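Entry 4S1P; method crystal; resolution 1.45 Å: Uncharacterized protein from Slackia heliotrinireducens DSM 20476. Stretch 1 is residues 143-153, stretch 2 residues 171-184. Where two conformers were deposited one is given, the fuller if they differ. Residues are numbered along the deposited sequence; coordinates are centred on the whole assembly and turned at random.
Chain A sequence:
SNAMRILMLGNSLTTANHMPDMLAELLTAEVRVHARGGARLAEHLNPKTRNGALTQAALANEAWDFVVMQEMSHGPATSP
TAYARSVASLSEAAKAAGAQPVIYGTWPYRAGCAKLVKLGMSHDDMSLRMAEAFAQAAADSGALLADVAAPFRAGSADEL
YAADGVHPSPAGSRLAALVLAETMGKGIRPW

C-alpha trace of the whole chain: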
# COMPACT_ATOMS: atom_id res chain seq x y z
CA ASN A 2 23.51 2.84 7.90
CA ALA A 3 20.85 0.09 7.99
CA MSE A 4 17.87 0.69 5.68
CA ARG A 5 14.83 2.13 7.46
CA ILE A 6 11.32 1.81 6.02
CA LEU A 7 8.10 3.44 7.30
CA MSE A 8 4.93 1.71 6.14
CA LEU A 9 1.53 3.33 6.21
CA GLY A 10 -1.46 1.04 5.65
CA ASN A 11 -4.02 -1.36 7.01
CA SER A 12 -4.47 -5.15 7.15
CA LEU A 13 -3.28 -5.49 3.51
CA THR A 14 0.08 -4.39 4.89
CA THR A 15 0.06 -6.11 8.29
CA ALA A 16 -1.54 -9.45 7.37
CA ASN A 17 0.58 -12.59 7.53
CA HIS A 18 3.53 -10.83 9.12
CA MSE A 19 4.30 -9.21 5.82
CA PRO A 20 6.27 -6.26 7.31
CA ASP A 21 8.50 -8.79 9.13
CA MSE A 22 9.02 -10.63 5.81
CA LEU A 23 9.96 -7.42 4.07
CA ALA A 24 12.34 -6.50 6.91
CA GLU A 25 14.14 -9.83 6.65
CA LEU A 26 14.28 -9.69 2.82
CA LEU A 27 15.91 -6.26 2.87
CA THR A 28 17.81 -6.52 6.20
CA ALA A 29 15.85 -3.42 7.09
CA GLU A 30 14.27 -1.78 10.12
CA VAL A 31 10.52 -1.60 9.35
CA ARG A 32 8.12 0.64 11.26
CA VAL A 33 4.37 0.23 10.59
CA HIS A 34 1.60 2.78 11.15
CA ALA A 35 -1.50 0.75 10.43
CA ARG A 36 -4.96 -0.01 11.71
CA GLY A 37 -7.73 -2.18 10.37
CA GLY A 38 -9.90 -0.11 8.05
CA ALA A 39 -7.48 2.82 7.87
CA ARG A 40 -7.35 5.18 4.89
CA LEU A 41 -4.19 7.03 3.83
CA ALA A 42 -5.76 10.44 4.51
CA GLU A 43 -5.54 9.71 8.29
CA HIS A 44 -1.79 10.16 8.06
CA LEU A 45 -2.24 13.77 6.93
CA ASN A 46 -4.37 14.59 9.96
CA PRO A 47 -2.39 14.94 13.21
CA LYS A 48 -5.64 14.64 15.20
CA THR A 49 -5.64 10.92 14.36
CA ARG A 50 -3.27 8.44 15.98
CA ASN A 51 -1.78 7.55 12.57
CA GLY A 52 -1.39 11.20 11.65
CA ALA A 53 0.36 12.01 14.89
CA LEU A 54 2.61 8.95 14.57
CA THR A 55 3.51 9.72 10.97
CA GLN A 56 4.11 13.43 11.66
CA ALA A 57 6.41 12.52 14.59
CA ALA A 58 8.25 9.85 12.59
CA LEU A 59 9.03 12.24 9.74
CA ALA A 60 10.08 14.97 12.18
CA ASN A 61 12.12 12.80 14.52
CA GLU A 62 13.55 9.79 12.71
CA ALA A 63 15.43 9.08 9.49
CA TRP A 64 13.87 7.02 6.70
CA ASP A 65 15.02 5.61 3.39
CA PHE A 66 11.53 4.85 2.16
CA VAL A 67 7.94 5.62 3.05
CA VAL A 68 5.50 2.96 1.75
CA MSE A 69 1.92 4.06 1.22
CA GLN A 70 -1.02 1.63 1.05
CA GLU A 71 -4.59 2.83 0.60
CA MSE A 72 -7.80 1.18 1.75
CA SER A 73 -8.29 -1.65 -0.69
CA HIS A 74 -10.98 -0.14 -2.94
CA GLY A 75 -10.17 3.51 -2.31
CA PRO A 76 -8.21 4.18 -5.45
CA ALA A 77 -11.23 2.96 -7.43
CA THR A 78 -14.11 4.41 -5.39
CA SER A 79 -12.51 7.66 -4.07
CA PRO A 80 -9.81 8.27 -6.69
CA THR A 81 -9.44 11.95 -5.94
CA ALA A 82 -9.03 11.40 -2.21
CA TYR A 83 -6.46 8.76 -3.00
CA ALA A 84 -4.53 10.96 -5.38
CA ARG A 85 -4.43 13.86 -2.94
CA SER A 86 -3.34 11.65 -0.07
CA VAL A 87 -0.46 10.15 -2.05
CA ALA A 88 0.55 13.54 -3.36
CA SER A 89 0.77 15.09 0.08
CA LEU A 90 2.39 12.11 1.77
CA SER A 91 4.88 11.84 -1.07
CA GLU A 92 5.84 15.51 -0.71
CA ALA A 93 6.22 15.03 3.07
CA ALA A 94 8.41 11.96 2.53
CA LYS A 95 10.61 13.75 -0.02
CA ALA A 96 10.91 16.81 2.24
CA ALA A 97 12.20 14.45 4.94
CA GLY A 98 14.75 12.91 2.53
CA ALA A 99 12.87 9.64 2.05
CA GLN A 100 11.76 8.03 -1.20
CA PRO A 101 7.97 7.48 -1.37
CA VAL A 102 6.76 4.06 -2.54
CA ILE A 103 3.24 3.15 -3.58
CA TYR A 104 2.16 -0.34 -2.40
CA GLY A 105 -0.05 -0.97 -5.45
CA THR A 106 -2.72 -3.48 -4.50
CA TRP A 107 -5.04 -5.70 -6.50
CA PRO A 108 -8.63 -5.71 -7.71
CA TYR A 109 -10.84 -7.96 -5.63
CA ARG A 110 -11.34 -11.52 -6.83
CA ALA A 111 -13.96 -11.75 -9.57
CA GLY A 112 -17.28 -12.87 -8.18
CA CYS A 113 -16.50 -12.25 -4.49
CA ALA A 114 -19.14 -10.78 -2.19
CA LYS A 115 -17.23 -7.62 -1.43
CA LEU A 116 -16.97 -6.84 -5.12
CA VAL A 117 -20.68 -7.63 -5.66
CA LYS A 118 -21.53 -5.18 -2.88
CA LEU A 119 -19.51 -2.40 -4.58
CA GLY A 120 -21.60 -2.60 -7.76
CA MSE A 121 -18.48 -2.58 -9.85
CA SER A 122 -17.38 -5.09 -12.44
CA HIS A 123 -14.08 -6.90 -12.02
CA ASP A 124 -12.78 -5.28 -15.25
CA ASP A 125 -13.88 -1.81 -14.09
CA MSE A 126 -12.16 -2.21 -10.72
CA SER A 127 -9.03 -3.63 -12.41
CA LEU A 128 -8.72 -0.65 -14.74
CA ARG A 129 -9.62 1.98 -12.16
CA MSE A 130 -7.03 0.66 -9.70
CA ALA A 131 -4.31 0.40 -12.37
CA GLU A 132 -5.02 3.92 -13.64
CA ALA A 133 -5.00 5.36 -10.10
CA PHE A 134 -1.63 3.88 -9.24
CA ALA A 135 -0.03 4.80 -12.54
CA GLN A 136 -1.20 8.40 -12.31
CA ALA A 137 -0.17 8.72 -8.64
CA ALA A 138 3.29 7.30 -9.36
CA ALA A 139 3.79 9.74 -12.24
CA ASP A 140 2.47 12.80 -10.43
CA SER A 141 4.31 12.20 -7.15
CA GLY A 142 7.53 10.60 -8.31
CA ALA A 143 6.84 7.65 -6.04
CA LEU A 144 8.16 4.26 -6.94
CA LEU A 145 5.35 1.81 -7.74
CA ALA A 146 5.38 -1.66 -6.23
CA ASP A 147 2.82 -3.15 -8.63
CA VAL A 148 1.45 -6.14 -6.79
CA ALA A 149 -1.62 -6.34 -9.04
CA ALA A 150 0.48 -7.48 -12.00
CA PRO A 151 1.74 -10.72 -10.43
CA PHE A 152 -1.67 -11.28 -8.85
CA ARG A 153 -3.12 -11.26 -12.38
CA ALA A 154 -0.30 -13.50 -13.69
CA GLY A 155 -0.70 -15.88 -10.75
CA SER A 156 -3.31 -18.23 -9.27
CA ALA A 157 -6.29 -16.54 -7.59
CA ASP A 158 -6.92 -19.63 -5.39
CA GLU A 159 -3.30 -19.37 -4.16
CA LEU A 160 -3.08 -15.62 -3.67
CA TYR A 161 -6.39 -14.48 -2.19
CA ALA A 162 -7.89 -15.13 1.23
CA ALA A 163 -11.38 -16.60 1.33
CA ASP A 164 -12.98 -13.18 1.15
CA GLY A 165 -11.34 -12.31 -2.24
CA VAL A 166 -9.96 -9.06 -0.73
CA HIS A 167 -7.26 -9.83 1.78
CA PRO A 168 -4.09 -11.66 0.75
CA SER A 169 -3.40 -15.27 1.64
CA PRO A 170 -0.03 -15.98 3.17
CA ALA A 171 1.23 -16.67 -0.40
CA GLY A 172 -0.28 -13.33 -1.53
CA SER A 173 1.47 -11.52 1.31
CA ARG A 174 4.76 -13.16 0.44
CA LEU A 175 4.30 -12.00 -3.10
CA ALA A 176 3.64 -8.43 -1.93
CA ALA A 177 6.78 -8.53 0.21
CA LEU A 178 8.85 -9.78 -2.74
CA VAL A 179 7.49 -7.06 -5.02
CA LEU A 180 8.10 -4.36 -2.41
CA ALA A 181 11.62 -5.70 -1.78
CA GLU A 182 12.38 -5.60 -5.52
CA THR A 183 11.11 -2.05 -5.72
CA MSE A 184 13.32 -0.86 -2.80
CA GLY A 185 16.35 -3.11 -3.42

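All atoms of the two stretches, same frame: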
# COMPACT_ATOMS: atom_id res chain seq x y z
N ALA A 143 6.69 8.83 -6.90
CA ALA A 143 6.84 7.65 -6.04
C ALA A 143 7.15 6.42 -6.87
O ALA A 143 6.68 6.29 -8.01
CB ALA A 143 5.56 7.45 -5.24
N LEU A 144 7.93 5.51 -6.30
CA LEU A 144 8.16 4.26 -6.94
C LEU A 144 6.90 3.41 -6.78
O LEU A 144 6.27 3.43 -5.76
CB LEU A 144 9.31 3.52 -6.25
CG LEU A 144 10.63 4.26 -6.20
CD1 LEU A 144 11.64 3.39 -5.45
CD2 LEU A 144 11.07 4.57 -7.63
N LEU A 145 6.53 2.66 -7.80
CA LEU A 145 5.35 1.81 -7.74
C LEU A 145 5.75 0.37 -7.54
O LEU A 145 6.44 -0.20 -8.40
CB LEU A 145 4.50 1.91 -9.00
CG LEU A 145 3.26 1.02 -9.02
CD1 LEU A 145 2.30 1.32 -7.89
CD2 LEU A 145 2.53 1.14 -10.35
N ALA A 146 5.30 -0.21 -6.43
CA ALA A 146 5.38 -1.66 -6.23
C ALA A 146 4.05 -2.23 -6.72
O ALA A 146 3.05 -2.13 -6.00
CB ALA A 146 5.63 -1.95 -4.76
N ASP A 147 4.04 -2.75 -7.96
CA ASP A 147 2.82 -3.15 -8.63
C ASP A 147 2.52 -4.58 -8.27
O ASP A 147 2.95 -5.50 -8.95
CB ASP A 147 2.99 -2.95 -10.13
CG ASP A 147 1.75 -3.25 -10.94
OD1 ASP A 147 0.78 -3.79 -10.38
OD2 ASP A 147 1.73 -2.96 -12.16
N VAL A 148 1.77 -4.78 -7.19
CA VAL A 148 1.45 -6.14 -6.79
C VAL A 148 0.29 -6.71 -7.62
O VAL A 148 0.14 -7.93 -7.75
CB VAL A 148 1.22 -6.24 -5.26
CG1 VAL A 148 1.06 -7.70 -4.83
CG2 VAL A 148 2.39 -5.60 -4.50
N ALA A 149 -0.54 -5.85 -8.20
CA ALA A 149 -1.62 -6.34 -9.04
C ALA A 149 -1.12 -7.17 -10.20
O ALA A 149 -1.76 -8.15 -10.59
CB ALA A 149 -2.47 -5.20 -9.55
N ALA A 150 -0.02 -6.76 -10.81
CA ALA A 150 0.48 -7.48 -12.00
C ALA A 150 0.74 -8.97 -11.71
O ALA A 150 0.15 -9.83 -12.40
CB ALA A 150 1.70 -6.77 -12.59
N PRO A 151 1.55 -9.29 -10.69
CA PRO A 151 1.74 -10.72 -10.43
C PRO A 151 0.52 -11.42 -9.86
O PRO A 151 0.38 -12.63 -10.02
CB PRO A 151 2.94 -10.76 -9.50
CG PRO A 151 3.01 -9.38 -8.86
CD PRO A 151 2.53 -8.45 -9.97
N PHE A 152 -0.38 -10.68 -9.21
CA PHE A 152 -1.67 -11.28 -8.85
C PHE A 152 -2.41 -11.76 -10.09
O PHE A 152 -2.97 -12.83 -10.08
CB PHE A 152 -2.58 -10.30 -8.05
CG PHE A 152 -2.58 -10.55 -6.58
CD1 PHE A 152 -1.41 -10.46 -5.83
CD2 PHE A 152 -3.76 -10.90 -5.91
CE1 PHE A 152 -1.41 -10.68 -4.48
CE2 PHE A 152 -3.76 -11.10 -4.54
CZ PHE A 152 -2.60 -10.99 -3.84
N ARG A 153 -2.44 -10.93 -11.14
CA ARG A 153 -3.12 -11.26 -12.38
C ARG A 153 -2.42 -12.46 -13.07
O ARG A 153 -3.10 -13.33 -13.62
CB ARG A 153 -3.13 -10.03 -13.31
CG ARG A 153 -3.66 -10.21 -14.73
CD ARG A 153 -5.04 -9.65 -14.87
NE ARG A 153 -5.68 -10.07 -16.11
CZ ARG A 153 -6.84 -9.57 -16.53
NH1 ARG A 153 -7.47 -8.64 -15.82
NH2 ARG A 153 -7.36 -9.99 -17.69
N ALA A 171 0.50 -16.72 0.87
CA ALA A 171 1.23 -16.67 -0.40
C ALA A 171 1.10 -15.27 -1.07
O ALA A 171 2.06 -14.75 -1.61
CB ALA A 171 0.76 -17.76 -1.35
N GLY A 172 -0.09 -14.69 -1.01
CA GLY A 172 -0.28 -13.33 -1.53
C GLY A 172 0.54 -12.29 -0.78
O GLY A 172 1.12 -11.41 -1.40
N SER A 173 0.62 -12.43 0.54
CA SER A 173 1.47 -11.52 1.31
C SER A 173 2.95 -11.68 1.00
O SER A 173 3.69 -10.71 0.96
CB SER A 173 1.23 -11.68 2.79
OG SER A 173 -0.10 -11.30 3.12
N ARG A 174 3.38 -12.92 0.81
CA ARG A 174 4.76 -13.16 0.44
C ARG A 174 5.08 -12.52 -0.90
O ARG A 174 6.13 -11.89 -1.08
CB ARG A 174 5.04 -14.65 0.44
CG ARG A 174 6.48 -14.97 0.07
CD ARG A 174 6.76 -16.45 0.22
NE ARG A 174 8.13 -16.74 -0.20
CZ ARG A 174 8.51 -16.98 -1.45
NH1 ARG A 174 7.64 -16.98 -2.46
NH2 ARG A 174 9.80 -17.23 -1.69
N LEU A 175 4.14 -12.61 -1.84
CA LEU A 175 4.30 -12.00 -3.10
C LEU A 175 4.40 -10.47 -2.97
O LEU A 175 5.27 -9.83 -3.55
CB LEU A 175 3.12 -12.36 -3.98
CG LEU A 175 3.15 -11.74 -5.36
CD1 LEU A 175 4.42 -12.10 -6.14
CD2 LEU A 175 1.91 -12.18 -6.12
N ALA A 176 3.53 -9.89 -2.16
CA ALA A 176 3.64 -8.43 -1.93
C ALA A 176 4.99 -8.04 -1.35
O ALA A 176 5.57 -7.07 -1.78
CB ALA A 176 2.54 -8.00 -1.02
N ALA A 177 5.47 -8.80 -0.37
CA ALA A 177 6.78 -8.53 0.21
C ALA A 177 7.88 -8.61 -0.84
O ALA A 177 8.78 -7.79 -0.85
CB ALA A 177 7.08 -9.48 1.35
N LEU A 178 7.82 -9.62 -1.70
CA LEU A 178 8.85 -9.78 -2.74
C LEU A 178 8.82 -8.63 -3.75
O LEU A 178 9.86 -8.10 -4.16
CB LEU A 178 8.70 -11.12 -3.47
CG LEU A 178 9.04 -12.36 -2.65
CD1 LEU A 178 8.51 -13.56 -3.40
CD2 LEU A 178 10.53 -12.46 -2.36
N VAL A 179 7.61 -8.19 -4.11
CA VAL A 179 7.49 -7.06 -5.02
C VAL A 179 8.02 -5.76 -4.38
O VAL A 179 8.74 -4.97 -4.99
CB VAL A 179 6.01 -6.91 -5.47
CG1 VAL A 179 5.82 -5.66 -6.30
CG2 VAL A 179 5.55 -8.13 -6.29
N LEU A 180 7.63 -5.52 -3.14
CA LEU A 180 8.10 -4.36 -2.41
C LEU A 180 9.62 -4.39 -2.26
O LEU A 180 10.29 -3.38 -2.45
CB LEU A 180 7.41 -4.22 -1.05
CG LEU A 180 5.97 -3.73 -1.10
CD1 LEU A 180 5.19 -4.19 0.13
CD2 LEU A 180 5.91 -2.23 -1.27
N ALA A 181 10.17 -5.56 -1.93
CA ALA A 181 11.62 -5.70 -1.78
C ALA A 181 12.35 -5.41 -3.10
O ALA A 181 13.40 -4.77 -3.11
CB ALA A 181 11.95 -7.10 -1.27
N GLU A 182 11.80 -5.88 -4.21
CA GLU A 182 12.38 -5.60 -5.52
C GLU A 182 12.37 -4.11 -5.83
O GLU A 182 13.36 -3.55 -6.35
CB GLU A 182 11.67 -6.38 -6.65
CG GLU A 182 12.25 -6.08 -8.02
CD GLU A 182 12.24 -7.27 -8.96
OE1 GLU A 182 13.16 -7.36 -9.80
OE2 GLU A 182 11.33 -8.12 -8.84
N THR A 183 11.27 -3.48 -5.48
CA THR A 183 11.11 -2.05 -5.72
C THR A 183 12.15 -1.21 -4.92
O THR A 183 12.73 -0.24 -5.45
CB THR A 183 9.65 -1.63 -5.39
OG1 THR A 183 8.73 -2.39 -6.20
CG2 THR A 183 9.42 -0.17 -5.66
N MSE A 184 12.41 -1.60 -3.68
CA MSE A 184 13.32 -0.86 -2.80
C MSE A 184 14.76 -1.38 -2.78
O MSE A 184 15.63 -0.80 -2.11
CB MSE A 184 12.75 -0.87 -1.39
CG MSE A 184 11.55 0.08 -1.33
SE MSE A 184 10.76 0.12 0.45
CE MSE A 184 9.65 -1.44 0.26

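A helix that lies against a strand packs well when small residues on one element leave room for branched ones on the other, and this contact is a compact example. The strand 144-147 and the helix 171-184 run nearly antiparallel, at 154°, with their axes approaching to 7.6 Å. So close a spacing is compatible with the small side chain at the centre of the strand. Ala 146 points toward the helix, and its CA lies 5.4 Å from the CA of Leu 180. Around its methyl group the helix supplies three larger side chains: Ala 146 CB is 3.5 Å from Leu 180 CD2, 4.0 Å from Val 179 CG1 and 3.4 Å from Thr 183 OG1. Leu 180 leaves its backbone sideways, yet its end comes nearer and reaches the alanine. Strand alternation sets the pattern, since Leu 144 also points toward the helix, resting its CB 3.7 Å from Thr 183 CG2, whereas Leu 145 and Asp 147 point away.

Beyond the strand the chain turns into a short helix, and Asp 147 caps it, OD1 accepting from Ala 150 N at 3.1 Å. Val 148 fits over another small residue: its CG1 comes within 3.9 Å of Ala 176 CA, while its CG2 lies 3.9 Å from Val 179 CG1. Pro 151 bridges successive helical turns, with CB 3.8 Å from Leu 175 CD2 and CG 3.8 Å from Val 179 CG2.

The last bump is aromatic. The Phe 152 ring places CD1 3.8 Å from Leu 175 CD2 and CZ 4.0 Å from Gly 172 CA. The glycine provides the hollow: an ideal CB there would stand only 3.2 Å from Phe 152 CZ, a tight approach. No hydrogen bond crosses between the stretches; the 514 Å² they bury together records a fit made chiefly by apolar shape.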